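Local coordinates for Cobalt/magnesium transport protein CorA (Methanocaldococcus jannaschii, PDB 4EGW) that mediates the influx of magnesium ions across the cell membrane as a homopentamer that closes when cytoplasmic magnesium is high, at residues A102-F105 with T111-L114. Numbering follows the deposited sequence.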
ATOM      1  N   ALA A 102      -9.110  -1.236 -12.499  1.00 40.88           N
ATOM      2  CA  ALA A 102      -8.947  -0.883 -11.113  1.00 40.58           C
ATOM      3  C   ALA A 102      -9.850  -1.777 -10.273  1.00 41.58           C
ATOM      4  O   ALA A 102     -10.914  -2.202 -10.731  1.00 40.25           O
ATOM      5  CB  ALA A 102      -9.315   0.555 -10.921  1.00 41.06           C
ATOM      6  N   PRO A 103      -9.425  -2.075  -9.040  1.00 37.64           N
ATOM      7  CA  PRO A 103     -10.246  -2.872  -8.127  1.00 37.79           C
ATOM      8  C   PRO A 103     -11.648  -2.267  -7.953  1.00 37.67           C
ATOM      9  O   PRO A 103     -11.816  -1.052  -7.966  1.00 47.23           O
ATOM     10  CB  PRO A 103      -9.457  -2.809  -6.808  1.00 40.77           C
ATOM     11  CG  PRO A 103      -8.053  -2.538  -7.219  1.00 40.81           C
ATOM     12  CD  PRO A 103      -8.184  -1.607  -8.394  1.00 40.98           C
ATOM     13  N   LEU A 104     -12.646  -3.127  -7.803  1.00 34.77           N
ATOM     14  CA  LEU A 104     -14.032  -2.710  -7.647  1.00 32.37           C
ATOM     15  C   LEU A 104     -14.565  -3.411  -6.415  1.00 41.94           C
ATOM     16  O   LEU A 104     -14.381  -4.616  -6.241  1.00 47.81           O
ATOM     17  CB  LEU A 104     -14.842  -3.133  -8.865  1.00 29.05           C
ATOM     18  CG  LEU A 104     -16.358  -3.007  -8.766  1.00 41.63           C
ATOM     19  CD1 LEU A 104     -16.750  -1.575  -8.503  1.00 29.85           C
ATOM     20  CD2 LEU A 104     -17.043  -3.542 -10.027  1.00 44.63           C
ATOM     21  N   PHE A 105     -15.229  -2.667  -5.551  1.00 50.86           N
ATOM     22  CA  PHE A 105     -15.602  -3.216  -4.260  1.00 58.86           C
ATOM     23  C   PHE A 105     -17.104  -3.440  -4.166  1.00 59.38           C
ATOM     24  O   PHE A 105     -17.900  -2.661  -4.692  1.00 51.72           O
ATOM     25  CB  PHE A 105     -15.096  -2.309  -3.143  1.00 62.67           C
ATOM     26  CG  PHE A 105     -13.750  -1.682  -3.436  1.00 66.12           C
ATOM     27  CD1 PHE A 105     -13.595  -0.786  -4.491  1.00 68.91           C
ATOM     28  CD2 PHE A 105     -12.648  -1.971  -2.653  1.00 62.63           C
ATOM     29  CE1 PHE A 105     -12.366  -0.205  -4.760  1.00 64.75           C
ATOM     30  CE2 PHE A 105     -11.421  -1.383  -2.916  1.00 58.87           C
ATOM     31  CZ  PHE A 105     -11.279  -0.506  -3.971  1.00 58.50           C
ATOM     32  N   THR A 111     -12.704  -6.344 -10.552  1.00 42.44           N
ATOM     33  CA  THR A 111     -12.123  -5.139 -11.124  1.00 36.12           C
ATOM     34  C   THR A 111     -13.033  -4.552 -12.179  1.00 37.94           C
ATOM     35  O   THR A 111     -13.959  -5.209 -12.648  1.00 43.70           O
ATOM     36  CB  THR A 111     -10.764  -5.387 -11.756  1.00 35.45           C
ATOM     37  OG1 THR A 111     -10.926  -6.202 -12.918  1.00 34.85           O
ATOM     38  CG2 THR A 111      -9.834  -6.059 -10.773  1.00 36.96           C
ATOM     39  N   THR A 112     -12.767  -3.299 -12.526  1.00 37.38           N
ATOM     40  CA  THR A 112     -13.641  -2.515 -13.374  1.00 39.50           C
ATOM     41  C   THR A 112     -12.782  -1.542 -14.180  1.00 41.97           C
ATOM     42  O   THR A 112     -11.786  -1.020 -13.684  1.00 35.79           O
ATOM     43  CB  THR A 112     -14.637  -1.713 -12.510  1.00 46.61           C
ATOM     44  OG1 THR A 112     -15.713  -1.204 -13.320  1.00 51.46           O
ATOM     45  CG2 THR A 112     -13.921  -0.554 -11.822  1.00 44.76           C
ATOM     46  N   SER A 113     -13.170  -1.296 -15.424  1.00 47.27           N
ATOM     47  CA  SER A 113     -12.367  -0.462 -16.306  1.00 41.55           C
ATOM     48  C   SER A 113     -12.695   1.020 -16.228  1.00 44.89           C
ATOM     49  O   SER A 113     -13.851   1.437 -16.052  1.00 41.09           O
ATOM     50  CB  SER A 113     -12.460  -0.948 -17.753  1.00 43.97           C
ATOM     51  OG  SER A 113     -11.734  -2.153 -17.931  1.00 46.85           O
ATOM     52  N   LEU A 114     -11.650   1.822 -16.343  1.00 47.02           N
ATOM     53  CA  LEU A 114     -11.825   3.244 -16.528  1.00 40.43           C
ATOM     54  C   LEU A 114     -11.046   3.671 -17.745  1.00 31.08           C
ATOM     55  O   LEU A 114      -9.975   3.134 -18.025  1.00 28.52           O
ATOM     56  CB  LEU A 114     -11.372   4.031 -15.300  1.00 48.65           C
ATOM     57  CG  LEU A 114     -10.019   3.782 -14.634  1.00 47.96           C
ATOM     58  CD1 LEU A 114      -9.085   2.996 -15.504  1.00 54.35           C
ATOM     59  CD2 LEU A 114      -9.394   5.112 -14.246  1.00 45.73           C
TER
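The carbonyl oxygen of Ala102 accepts a hydrogen bond from the backbone N of Thr112, with Ala102 O and Thr112 N 2.8 Å apart. A weaker CA-H...O contact from the CA of Thr111 reaches the same oxygen. The two segments lie at the turn end of an antiparallel beta hairpin, strands 96-104 and 110-119, in the mixed sheet of the CorA cytoplasmic domain. Ala102 and Thr112 form a hydrogen-bonded pair. The return bond, from Ala102 N to Thr112 O, is 2.9 Å long and nearly straight at the hydrogen (174°).

Pro103 and Thr111 form the next pair, which is non-hydrogen-bonded. The CA atoms of Pro103 and Thr111 come to 4.2 Å, and their side chains diverge. The Pro103 side chain packs on Ser168 and Tyr169 of helix 156-186 and on Phe209 of helix 193-225. Thr111 touches Tyr169, Tyr208 and Phe209, and its OG1 hydrogen-bonds to Ser212 OG. This part of the hairpin therefore joins the sheet to two of the long helices.

Ala102 and Thr112 put their side chains on one face of the sheet. Leu104 points toward the 111-114 strand and meets Thr112 there, the two side chains crossing at about a right angle. CG of Leu104 is anti to the backbone N (chi1 169°), and the second torsion, near 60°, then sets CD2 3.9 Å from Thr112 CB. The OG1 of Thr112 is also anti to its own N and hydrogen-bonds to Asp129 OD2. The Thr112 methyl turns toward strand 96-104: CG2 lies 3.6 Å from Ala102 O and 4.0 Å from Leu104 CB.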